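Local coordinates for B12-binding domain-containing protein (Kitasatospora setae, PDB 6WTF), which probably transfers a methyl group to C2 of tryptophan, as a cobalamin-binding radical SAM enzyme that also carries a [4Fe-4S] cluster, at residues A[69-74]-A[412-417]; A[75-80]-A[475-480]; A[230-235]-A[343-348]. One frame throughout, in Å; residues are numbered along the deposited sequence.

Contact 1: residues A[69-74]-A[412-417]. With SA8 (S-5'-azamethionine-5'-deoxyadenosine), chain E.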
loop_
_atom_site.group_PDB
_atom_site.type_symbol
_atom_site.label_atom_id
_atom_site.label_comp_id
_atom_site.label_asym_id
_atom_site.label_seq_id
_atom_site.Cartn_x
_atom_site.Cartn_y
_atom_site.Cartn_z
ATOM N N ARG A 69 -3.787 1.841 7.372
ATOM C CA ARG A 69 -3.182 1.690 6.054
ATOM C C ARG A 69 -2.070 0.650 6.073
ATOM O O ARG A 69 -2.014 -0.237 5.211
ATOM C CB ARG A 69 -2.630 3.036 5.575
ATOM C CG ARG A 69 -2.214 3.060 4.105
ATOM C CD ARG A 69 -1.272 4.235 3.800
ATOM N NE ARG A 69 -1.106 4.452 2.363
ATOM C CZ ARG A 69 -0.194 3.859 1.595
ATOM N NH1 ARG A 69 -0.146 4.133 0.298
ATOM N NH2 ARG A 69 0.665 2.990 2.108
ATOM N N ASN A 70 -1.157 0.764 7.033
ATOM C CA ASN A 70 0.053 -0.039 7.076
ATOM C C ASN A 70 0.093 -0.818 8.381
ATOM O O ASN A 70 -0.061 -0.230 9.457
ATOM C CB ASN A 70 1.302 0.844 6.957
ATOM C CG ASN A 70 1.161 1.925 5.892
ATOM O OD1 ASN A 70 0.614 1.691 4.808
ATOM N ND2 ASN A 70 1.657 3.120 6.202
ATOM N N THR A 71 0.298 -2.135 8.284
ATOM C CA THR A 71 0.593 -2.920 9.478
ATOM C C THR A 71 2.017 -2.670 9.944
ATOM O O THR A 71 2.281 -2.597 11.149
ATOM C CB THR A 71 0.387 -4.407 9.203
ATOM O OG1 THR A 71 1.167 -4.802 8.065
ATOM C CG2 THR A 71 -1.078 -4.693 8.937
ATOM N N ASP A 72 2.940 -2.526 9.000
ATOM C CA ASP A 72 4.337 -2.231 9.283
ATOM C C ASP A 72 4.937 -1.642 8.009
ATOM O O ASP A 72 4.236 -1.428 7.017
ATOM C CB ASP A 72 5.086 -3.481 9.760
ATOM C CG ASP A 72 5.067 -4.604 8.741
ATOM O OD1 ASP A 72 3.967 -5.107 8.418
ATOM O OD2 ASP A 72 6.159 -4.972 8.251
ATOM N N THR A 73 6.241 -1.368 8.043
ATOM C CA THR A 73 6.892 -0.826 6.854
ATOM C C THR A 73 7.050 -1.852 5.741
ATOM O O THR A 73 7.319 -1.456 4.601
ATOM C CB THR A 73 8.270 -0.259 7.200
ATOM O OG1 THR A 73 9.042 -1.251 7.888
ATOM C CG2 THR A 73 8.134 0.974 8.072
ATOM N N VAL A 74 6.880 -3.141 6.041
ATOM C CA VAL A 74 7.073 -4.232 5.088
ATOM C C VAL A 74 8.470 -4.132 4.485
ATOM O O VAL A 74 8.653 -4.185 3.266
ATOM C CB VAL A 74 5.965 -4.239 4.017
ATOM C CG1 VAL A 74 6.008 -5.525 3.181
ATOM C CG2 VAL A 74 4.612 -4.114 4.693
ATOM N N ARG A 412 8.713 -10.171 3.710
ATOM C CA ARG A 412 7.831 -10.188 4.868
ATOM C C ARG A 412 6.666 -11.137 4.609
ATOM O O ARG A 412 6.015 -11.062 3.563
ATOM C CB ARG A 412 7.320 -8.780 5.172
ATOM C CG ARG A 412 8.298 -7.941 5.976
ATOM C CD ARG A 412 8.044 -8.122 7.459
ATOM N NE ARG A 412 6.727 -7.621 7.834
ATOM C CZ ARG A 412 5.754 -8.377 8.332
ATOM N NH1 ARG A 412 5.945 -9.680 8.525
ATOM N NH2 ARG A 412 4.589 -7.829 8.639
ATOM N N LEU A 413 6.404 -12.029 5.559
ATOM C CA LEU A 413 5.358 -13.031 5.403
ATOM C C LEU A 413 4.039 -12.531 5.974
ATOM O O LEU A 413 4.015 -11.821 6.981
ATOM C CB LEU A 413 5.758 -14.336 6.087
ATOM C CG LEU A 413 6.949 -15.059 5.460
ATOM C CD1 LEU A 413 7.208 -16.347 6.205
ATOM C CD2 LEU A 413 6.707 -15.320 3.981
ATOM N N PHE A 414 2.946 -12.893 5.305
ATOM C CA PHE A 414 1.595 -12.499 5.677
ATOM C C PHE A 414 0.670 -13.693 5.507
ATOM O O PHE A 414 0.910 -14.546 4.642
ATOM C CB PHE A 414 1.097 -11.320 4.824
ATOM C CG PHE A 414 1.702 -10.005 5.212
ATOM C CD1 PHE A 414 2.856 -9.547 4.593
ATOM C CD2 PHE A 414 1.121 -9.228 6.193
ATOM C CE1 PHE A 414 3.419 -8.328 4.954
ATOM C CE2 PHE A 414 1.672 -8.012 6.559
ATOM C CZ PHE A 414 2.824 -7.563 5.944
ATOM N N PRO A 415 -0.404 -13.773 6.299
ATOM C CA PRO A 415 -1.213 -15.002 6.314
ATOM C C PRO A 415 -1.856 -15.346 4.984
ATOM O O PRO A 415 -2.037 -16.534 4.688
ATOM C CB PRO A 415 -2.270 -14.715 7.392
ATOM C CG PRO A 415 -2.306 -13.246 7.522
ATOM C CD PRO A 415 -0.906 -12.779 7.265
ATOM N N TYR A 416 -2.208 -14.359 4.166
ATOM C CA TYR A 416 -2.897 -14.636 2.912
ATOM C C TYR A 416 -2.056 -14.276 1.689
ATOM O O TYR A 416 -2.586 -13.835 0.667
ATOM C CB TYR A 416 -4.249 -13.929 2.889
ATOM C CG TYR A 416 -5.069 -14.260 4.105
ATOM C CD1 TYR A 416 -5.521 -15.558 4.325
ATOM C CD2 TYR A 416 -5.381 -13.287 5.044
ATOM C CE1 TYR A 416 -6.264 -15.879 5.442
ATOM C CE2 TYR A 416 -6.128 -13.598 6.167
ATOM C CZ TYR A 416 -6.567 -14.896 6.360
ATOM O OH TYR A 416 -7.309 -15.214 7.470
ATOM N N THR A 417 -0.741 -14.451 1.787
ATOM C CA THR A 417 0.074 -14.535 0.585
ATOM C C THR A 417 0.461 -15.989 0.331
ATOM O O THR A 417 0.629 -16.764 1.277
ATOM C CB THR A 417 1.343 -13.683 0.715
ATOM O OG1 THR A 417 2.244 -14.292 1.647
ATOM C CG2 THR A 417 0.997 -12.276 1.206
HETATM N N SA8 E . 0.858 -2.775 -6.196
HETATM C CA SA8 E . 2.221 -3.224 -5.860
HETATM C C SA8 E . 2.611 -2.730 -4.473
HETATM O O SA8 E . 3.376 -3.567 -3.846
HETATM O OXT SA8 E . 2.235 -1.661 -4.014
HETATM C CB SA8 E . 3.271 -2.753 -6.917
HETATM C CG SA8 E . 4.470 -3.688 -6.993
HETATM N ND SA8 E . 5.410 -3.534 -5.880
HETATM C CE SA8 E . 5.944 -2.168 -5.839
HETATM C "C5'" SA8 E . 6.437 -4.571 -5.892
HETATM C "C4'" SA8 E . 7.468 -4.404 -4.791
HETATM O "O4'" SA8 E . 6.808 -4.318 -3.511
HETATM C "C3'" SA8 E . 8.387 -5.607 -4.644
HETATM O "O3'" SA8 E . 9.449 -5.565 -5.590
HETATM C "C2'" SA8 E . 8.889 -5.444 -3.206
HETATM O "O2'" SA8 E . 9.994 -4.549 -3.144
HETATM C "C1'" SA8 E . 7.664 -4.833 -2.503
HETATM N N9 SA8 E . 6.905 -5.776 -1.686
HETATM C C8 SA8 E . 5.595 -6.146 -1.842
HETATM N N7 SA8 E . 5.183 -7.035 -0.968
HETATM C C5 SA8 E . 6.302 -7.265 -0.179
HETATM C C6 SA8 E . 6.526 -8.098 0.935
HETATM N N6 SA8 E . 5.609 -8.933 1.440
HETATM N N1 SA8 E . 7.749 -8.062 1.509
HETATM C C2 SA8 E . 8.681 -7.257 0.989
HETATM N N3 SA8 E . 8.589 -6.441 -0.064
HETATM C C4 SA8 E . 7.368 -6.489 -0.607
#
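The junction between the cobalamin-binding domain and the radical SAM core is made here by Asp72, in the loop after strand 63-67, and Arg412, at the end of strand 404-412. Arg412 grips the carboxylate side-on in a bidentate salt bridge: NH2 lies 2.8 Å from Asp72 OD1 in a nearly straight bond (171°), and NE lies 2.7 Å from Asp72 OD2. Bends at chi2 (-90°) and chi3 bring this nitrogen edge round to the acid. The two planes do not coincide, however, being turned 54° against each other, so that NH2 meets OD1 from above the carboxylate plane while NE comes to the syn side of OD2, though tilted out of the plane. Each oxygen has a second donor. Thr71 OG1, which is also hydrogen-bonded to cobalamin, reaches OD1 on its anti side, and Val74 N closes an Asx turn onto OD2 from the face opposite to NE.

The edge of the Phe414 ring meets Thr71 OG1, with CE2 at 3.6 Å; Val74 CG2 approaches CZ obliquely at 4.1 Å, and CE1 sits over one face of the Arg412 guanidinium. The adenine of S-5'-azamethionine-5'-deoxyadenosine lies alongside, its N6 at the edge of the Phe414 ring. The backbone of Arg412 reads the edge of the base, N donating to N1 and O accepting from N6 at 3.0 Å, while Val74 CG1 touches C6 at 3.5 Å. Arg412 NH1 is tied in turn to the carbonyl of Val474.

With four donors around it, the buried Asp72 carboxylate has its rotation fixed and is likely to remain ionised, its charge matched by an arginine whose own main chain holds the adenine; a chain of bonds therefore runs from cobalamin through Thr71, Asp72 and Arg412 to the SAM analogue.

Contact 2: residues A[75-80]-A[475-480]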
loop_
_atom_site.group_PDB
_atom_site.type_symbol
_atom_site.label_atom_id
_atom_site.label_comp_id
_atom_site.label_asym_id
_atom_site.label_seq_id
_atom_site.Cartn_x
_atom_site.Cartn_y
_atom_site.Cartn_z
ATOM N N TYR A 75 9.467 -3.977 5.351
ATOM C CA TYR A 75 10.871 -3.962 4.960
ATOM C C TYR A 75 11.594 -4.978 5.837
ATOM O O TYR A 75 11.764 -4.755 7.040
ATOM C CB TYR A 75 11.475 -2.563 5.103
ATOM C CG TYR A 75 12.728 -2.365 4.277
ATOM C CD1 TYR A 75 12.670 -2.332 2.891
ATOM C CD2 TYR A 75 13.968 -2.221 4.885
ATOM C CE1 TYR A 75 13.814 -2.163 2.128
ATOM C CE2 TYR A 75 15.113 -2.044 4.137
ATOM C CZ TYR A 75 15.033 -2.017 2.757
ATOM O OH TYR A 75 16.174 -1.839 2.006
ATOM N N ALA A 76 12.019 -6.088 5.226
ATOM C CA ALA A 76 12.443 -7.260 5.988
ATOM C C ALA A 76 13.562 -6.939 6.975
ATOM O O ALA A 76 13.610 -7.510 8.068
ATOM C CB ALA A 76 12.876 -8.373 5.032
ATOM N N PHE A 77 14.483 -6.047 6.606
ATOM C CA PHE A 77 15.591 -5.735 7.503
ATOM C C PHE A 77 15.197 -4.804 8.638
ATOM O O PHE A 77 15.951 -4.687 9.611
ATOM C CB PHE A 77 16.761 -5.117 6.734
ATOM C CG PHE A 77 17.591 -6.126 5.999
ATOM C CD1 PHE A 77 18.150 -7.201 6.674
ATOM C CD2 PHE A 77 17.821 -5.997 4.645
ATOM C CE1 PHE A 77 18.914 -8.134 6.008
ATOM C CE2 PHE A 77 18.586 -6.924 3.972
ATOM C CZ PHE A 77 19.133 -7.994 4.653
ATOM N N GLU A 78 14.049 -4.136 8.546
ATOM C CA GLU A 78 13.672 -3.151 9.551
ATOM C C GLU A 78 12.681 -3.704 10.566
ATOM O O GLU A 78 12.908 -3.581 11.772
ATOM C CB GLU A 78 13.101 -1.896 8.873
ATOM C CG GLU A 78 12.654 -0.792 9.831
ATOM C CD GLU A 78 11.997 0.373 9.106
ATOM O OE1 GLU A 78 11.268 0.131 8.120
ATOM O OE2 GLU A 78 12.223 1.536 9.507
ATOM N N GLN A 79 11.612 -4.346 10.099
ATOM C CA GLN A 79 10.588 -4.943 10.955
ATOM C C GLN A 79 10.095 -3.931 11.989
ATOM O O GLN A 79 10.184 -4.125 13.202
ATOM C CB GLN A 79 11.097 -6.231 11.608
ATOM C CG GLN A 79 11.353 -7.324 10.589
ATOM C CD GLN A 79 12.015 -8.555 11.170
ATOM O OE1 GLN A 79 11.812 -8.900 12.332
ATOM N NE2 GLN A 79 12.813 -9.233 10.349
ATOM N N ARG A 80 9.574 -2.825 11.463
ATOM C CA ARG A 80 9.042 -1.747 12.277
ATOM C C ARG A 80 7.525 -1.815 12.223
ATOM O O ARG A 80 6.941 -1.471 11.185
ATOM C CB ARG A 80 9.542 -0.395 11.769
ATOM C CG ARG A 80 8.847 0.821 12.357
ATOM C CD ARG A 80 9.565 2.111 11.953
ATOM N NE ARG A 80 8.944 3.294 12.551
ATOM C CZ ARG A 80 8.529 4.366 11.880
ATOM N NH1 ARG A 80 8.689 4.454 10.563
ATOM N NH2 ARG A 80 7.975 5.369 12.541
ATOM N N CYS A 475 9.734 -13.066 8.669
ATOM C CA CYS A 475 10.290 -12.875 7.339
ATOM C C CYS A 475 10.826 -14.188 6.780
ATOM O O CYS A 475 11.051 -15.164 7.504
ATOM C CB CYS A 475 11.406 -11.822 7.349
ATOM S SG CYS A 475 10.854 -10.189 7.893
ATOM N N TYR A 476 11.024 -14.204 5.464
ATOM C CA TYR A 476 11.721 -15.288 4.789
ATOM C C TYR A 476 12.951 -14.725 4.091
ATOM O O TYR A 476 12.869 -13.694 3.411
ATOM C CB TYR A 476 10.816 -16.010 3.786
ATOM C CG TYR A 476 11.519 -17.114 3.024
ATOM C CD1 TYR A 476 11.600 -18.403 3.537
ATOM C CD2 TYR A 476 12.101 -16.866 1.785
ATOM C CE1 TYR A 476 12.242 -19.414 2.838
ATOM C CE2 TYR A 476 12.747 -17.865 1.080
ATOM C CZ TYR A 476 12.813 -19.137 1.608
ATOM O OH TYR A 476 13.459 -20.127 0.904
ATOM N N PHE A 477 14.090 -15.383 4.300
ATOM C CA PHE A 477 15.326 -15.128 3.575
ATOM C C PHE A 477 15.828 -16.454 3.033
ATOM O O PHE A 477 15.937 -17.429 3.783
ATOM C CB PHE A 477 16.394 -14.508 4.477
ATOM C CG PHE A 477 16.099 -13.102 4.913
ATOM C CD1 PHE A 477 15.286 -12.857 6.011
ATOM C CD2 PHE A 477 16.674 -12.025 4.254
ATOM C CE1 PHE A 477 15.029 -11.563 6.425
ATOM C CE2 PHE A 477 16.428 -10.732 4.665
ATOM C CZ PHE A 477 15.603 -10.498 5.751
ATOM N N SER A 478 16.127 -16.497 1.746
ATOM C CA SER A 478 16.611 -17.726 1.139
ATOM C C SER A 478 17.858 -18.230 1.856
ATOM O O SER A 478 18.848 -17.491 1.951
ATOM C CB SER A 478 16.927 -17.510 -0.333
ATOM O OG SER A 478 17.745 -18.565 -0.802
ATOM N N PRO A 479 17.854 -19.460 2.377
ATOM C CA PRO A 479 19.084 -20.007 2.971
ATOM C C PRO A 479 20.262 -20.036 2.001
ATOM O O PRO A 479 21.415 -20.053 2.448
ATOM C CB PRO A 479 18.665 -21.421 3.400
ATOM C CG PRO A 479 17.173 -21.320 3.596
ATOM C CD PRO A 479 16.703 -20.361 2.544
ATOM N N GLY A 480 20.011 -20.018 0.691
ATOM C CA GLY A 480 21.094 -19.921 -0.273
ATOM C C GLY A 480 21.902 -18.643 -0.169
ATOM O O GLY A 480 22.997 -18.575 -0.739
#
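Ala76 and Phe477 make the closest apolar contact. The methyl group of Ala76 presses against the end of the Phe477 ring, CB to CZ at 3.5 Å, and also lies 3.9 Å from Cys475 SG. Cys475 and Phe477 reach the same loop because they stand two residues apart, with Tyr476 between them turned away.

The aromatic contact is between Phe77 and Phe477. Phe477 CE2 lies over one face of the Phe77 ring, 3.8 Å from Phe77 CE1, but the planes are inclined at 42° and the centroids are 5.4 Å apart, an oblique packing that is neither a stack nor a T. The Phe77 CB does not head for its partner; with CG placed beside the backbone N (chi1 -79°), the far end of the ring swings nearer. Trp495 stacks on Phe477, and His496 meets Phe77 at a steep angle, extending the aromatic group.

Strand 475-476 runs antiparallel to strand 404-412 in the curled sheet of the radical SAM core, and the loop 75-80 of the cobalamin-binding domain leans on the side chains at its end.

Hydrogen bonds centre on Gln79. Its NE2 donates to the carbonyl of Ala76, 3.0 Å from its O and in the carbonyl plane, and is also bonded to Gln437 OE1, while Gln79 OE1 accepts from Asn439 N. The extended chain in addition brings the amide close to a sulfur, NE2 lying 3.3 Å from Cys475 SG. A leucine in its place, lacking the amide, would probably leave Ala76 O and Asn439 N without these mates and untie the loop from strand 436-437 and its neighbour. The turn itself is closed by Tyr75 O, which accepts from both Glu78 N, at 2.8 Å, and Gln79 N.

Contact 3: residues A[230-235]-A[343-348]. With SF4 (iron/sulfur cluster), chain C; SA8 (S-5'-azamethionine-5'-deoxyadenosine), chain E.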
loop_
_atom_site.group_PDB
_atom_site.type_symbol
_atom_site.label_atom_id
_atom_site.label_comp_id
_atom_site.label_asym_id
_atom_site.label_seq_id
_atom_site.Cartn_x
_atom_site.Cartn_y
_atom_site.Cartn_z
ATOM N N ARG A 230 -1.885 -13.566 -8.510
ATOM C CA ARG A 230 -1.717 -14.279 -7.253
ATOM C C ARG A 230 -0.230 -14.401 -6.937
ATOM O O ARG A 230 0.261 -15.463 -6.558
ATOM C CB ARG A 230 -2.400 -15.645 -7.322
ATOM C CG ARG A 230 -2.717 -16.265 -5.972
ATOM C CD ARG A 230 -3.712 -15.419 -5.175
ATOM N NE ARG A 230 -5.042 -15.384 -5.780
ATOM C CZ ARG A 230 -6.017 -16.243 -5.491
ATOM N NH1 ARG A 230 -5.815 -17.216 -4.609
ATOM N NH2 ARG A 230 -7.197 -16.133 -6.082
ATOM N N CYS A 231 0.507 -13.299 -7.084
ATOM C CA CYS A 231 1.943 -13.329 -6.835
ATOM C C CYS A 231 2.213 -13.713 -5.385
ATOM O O CYS A 231 1.619 -13.153 -4.459
ATOM C CB CYS A 231 2.568 -11.975 -7.170
ATOM S SG CYS A 231 2.325 -11.469 -8.897
ATOM N N SER A 232 3.125 -14.673 -5.198
ATOM C CA SER A 232 3.273 -15.344 -3.909
ATOM C C SER A 232 3.710 -14.406 -2.789
ATOM O O SER A 232 3.595 -14.768 -1.614
ATOM C CB SER A 232 4.258 -16.515 -4.036
ATOM O OG SER A 232 5.604 -16.072 -4.075
ATOM N N HIS A 233 4.204 -13.219 -3.115
ATOM C CA HIS A 233 4.689 -12.282 -2.114
ATOM C C HIS A 233 3.645 -11.253 -1.689
ATOM O O HIS A 233 3.844 -10.576 -0.675
ATOM C CB HIS A 233 5.911 -11.530 -2.659
ATOM C CG HIS A 233 5.571 -10.541 -3.732
ATOM N ND1 HIS A 233 5.398 -10.901 -5.053
ATOM C CD2 HIS A 233 5.347 -9.205 -3.673
ATOM C CE1 HIS A 233 5.097 -9.827 -5.763
ATOM N NE2 HIS A 233 5.058 -8.786 -4.951
ATOM N N CYS A 234 2.550 -11.119 -2.429
ATOM C CA CYS A 234 1.738 -9.908 -2.415
ATOM C C CYS A 234 0.437 -10.123 -1.655
ATOM O O CYS A 234 -0.297 -11.077 -1.929
ATOM C CB CYS A 234 1.432 -9.453 -3.840
ATOM S SG CYS A 234 0.831 -7.765 -3.953
ATOM N N VAL A 235 0.134 -9.202 -0.733
ATOM C CA VAL A 235 -1.103 -9.262 0.046
ATOM C C VAL A 235 -2.322 -8.767 -0.710
ATOM O O VAL A 235 -3.450 -9.021 -0.268
ATOM C CB VAL A 235 -1.008 -8.430 1.341
ATOM C CG1 VAL A 235 0.142 -8.905 2.211
ATOM C CG2 VAL A 235 -0.850 -6.943 1.013
ATOM N N SER A 343 9.213 -18.548 -11.455
ATOM C CA SER A 343 8.227 -19.616 -11.515
ATOM C C SER A 343 7.645 -19.871 -10.131
ATOM O O SER A 343 8.364 -19.881 -9.128
ATOM C CB SER A 343 8.859 -20.891 -12.071
ATOM O OG SER A 343 8.054 -22.012 -11.765
ATOM N N GLY A 344 6.323 -20.030 -10.074
ATOM C CA GLY A 344 5.636 -20.174 -8.810
ATOM C C GLY A 344 5.593 -18.919 -7.965
ATOM O O GLY A 344 5.010 -18.946 -6.876
ATOM N N TRP A 345 6.194 -17.822 -8.426
ATOM C CA TRP A 345 6.229 -16.577 -7.667
ATOM C C TRP A 345 5.414 -15.492 -8.361
ATOM O O TRP A 345 4.318 -15.167 -7.904
ATOM C CB TRP A 345 7.682 -16.156 -7.450
ATOM C CG TRP A 345 7.901 -14.750 -6.968
ATOM C CD1 TRP A 345 6.985 -13.902 -6.392
ATOM C CD2 TRP A 345 9.134 -14.031 -7.016
ATOM N NE1 TRP A 345 7.579 -12.700 -6.092
ATOM C CE2 TRP A 345 8.897 -12.754 -6.464
ATOM C CE3 TRP A 345 10.417 -14.343 -7.475
ATOM C CZ2 TRP A 345 9.895 -11.797 -6.359
ATOM C CZ3 TRP A 345 11.406 -13.391 -7.369
ATOM C CH2 TRP A 345 11.140 -12.130 -6.816
ATOM N N LYS A 346 5.914 -14.908 -9.451
ATOM C CA LYS A 346 5.157 -13.887 -10.176
ATOM C C LYS A 346 4.243 -14.607 -11.159
ATOM O O LYS A 346 4.583 -14.819 -12.326
ATOM C CB LYS A 346 6.094 -12.904 -10.864
ATOM C CG LYS A 346 7.019 -12.175 -9.907
ATOM C CD LYS A 346 6.236 -11.247 -8.989
ATOM C CE LYS A 346 5.476 -10.189 -9.785
ATOM N NZ LYS A 346 6.395 -9.198 -10.399
ATOM N N VAL A 347 3.060 -14.998 -10.673
ATOM C CA VAL A 347 2.176 -15.903 -11.396
ATOM C C VAL A 347 0.737 -15.407 -11.350
ATOM O O VAL A 347 0.327 -14.682 -10.442
ATOM C CB VAL A 347 2.255 -17.334 -10.829
ATOM C CG1 VAL A 347 3.649 -17.898 -11.015
ATOM C CG2 VAL A 347 1.884 -17.335 -9.356
ATOM N N THR A 348 -0.035 -15.824 -12.352
ATOM C CA THR A 348 -1.472 -15.609 -12.363
ATOM C C THR A 348 -2.158 -16.588 -11.409
ATOM O O THR A 348 -1.516 -17.392 -10.726
ATOM C CB THR A 348 -2.028 -15.780 -13.773
ATOM O OG1 THR A 348 -2.025 -17.172 -14.112
ATOM C CG2 THR A 348 -1.173 -15.024 -14.783
HETATM FE FE1 SF4 C . 1.308 -9.345 -8.493
HETATM FE FE2 SF4 C . -1.105 -8.053 -8.339
HETATM FE FE3 SF4 C . 1.208 -6.615 -8.572
HETATM FE FE4 SF4 C . 0.644 -7.923 -6.243
HETATM S S1 SF4 C . -0.531 -6.200 -7.152
HETATM S S2 SF4 C . 2.643 -7.885 -7.352
HETATM S S3 SF4 C . -0.402 -9.780 -7.037
HETATM S S4 SF4 C . 0.345 -8.070 -10.104
HETATM N N SA8 E . 0.858 -2.775 -6.196
HETATM C CA SA8 E . 2.221 -3.224 -5.860
HETATM C C SA8 E . 2.611 -2.730 -4.473
HETATM O O SA8 E . 3.376 -3.567 -3.846
HETATM O OXT SA8 E . 2.235 -1.661 -4.014
HETATM C CB SA8 E . 3.271 -2.753 -6.917
HETATM C CG SA8 E . 4.470 -3.688 -6.993
HETATM N ND SA8 E . 5.410 -3.534 -5.880
HETATM C CE SA8 E . 5.944 -2.168 -5.839
HETATM C "C5'" SA8 E . 6.437 -4.571 -5.892
HETATM C "C4'" SA8 E . 7.468 -4.404 -4.791
HETATM O "O4'" SA8 E . 6.808 -4.318 -3.511
HETATM C "C3'" SA8 E . 8.387 -5.607 -4.644
HETATM O "O3'" SA8 E . 9.449 -5.565 -5.590
HETATM C "C2'" SA8 E . 8.889 -5.444 -3.206
HETATM O "O2'" SA8 E . 9.994 -4.549 -3.144
HETATM C "C1'" SA8 E . 7.664 -4.833 -2.503
HETATM N N9 SA8 E . 6.905 -5.776 -1.686
HETATM C C8 SA8 E . 5.595 -6.146 -1.842
HETATM N N7 SA8 E . 5.183 -7.035 -0.968
HETATM C C5 SA8 E . 6.302 -7.265 -0.179
HETATM C C6 SA8 E . 6.526 -8.098 0.935
HETATM N N6 SA8 E . 5.609 -8.933 1.440
HETATM N N1 SA8 E . 7.749 -8.062 1.509
HETATM C C2 SA8 E . 8.681 -7.257 0.989
HETATM N N3 SA8 E . 8.589 -6.441 -0.064
HETATM C C4 SA8 E . 7.368 -6.489 -0.607
HETATM O O HOH W 1 6.699 -18.529 -4.396
#
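The backbones of Arg230-Ser232 and Trp345-Val347 run past each other in opposite directions, joined by two hydrogen bonds: Arg230 N to Val347 O at 3.1 Å and Ser232 N to Trp345 O at 3.0 Å. Between them Cys231 CA-H also points at Trp345 O, and Lys346 forms the centre of an inverse gamma turn. Cys234 N closes a type I turn onto Cys231 O.

This turn belongs to the CX3CX2C motif of radical SAM enzymes. Cys231 SG binds iron FE1 and Cys234 SG binds FE4 of the [4Fe-4S] cluster; Cys227 is the third cysteine.

Among the side chains, His233 and Trp345 meet rim to rim with planes at 89°, ND1 lying 3.0 Å from NE1. Elsewhere round the imidazole, CE1 lies 3.5 Å from cluster sulfur S2, which approaches obliquely, and the CD2 edge comes equally near adenine N7 of the SAM analogue. Lys346 curls round, bent at chi2, chi3 and chi4, so that CE packs 3.5 Å from Cys231 SG, while NZ goes on to a salt bridge with Asp335. At the solvent-facing end, a water joins Ser232 OG to Gly344 O, to which it donates.

How the contacts relate
All three contacts are largely buried, but contact 1 lies deepest, about 10 Å from the centre of the chain, against 18 and 17 Å for contacts 2 and 3. Contacts 1 and 2 share the loop after strand 63-67 and set it against paired strands, 404-412 and 475-476, and touch through Thr73 with Glu78 and Arg412 with Cys475. One is ionic and beside the cofactors; the other, further out, is mainly aromatic and apolar. Contact 3 stays within the radical SAM core, relying on backbone bonds and iron ligation, and reaches solvent at Gly344. It meets contact 1 through Thr417 and Val235, and both touch the SAM analogue, contact 1 through two backbone bonds and contact 3 more weakly.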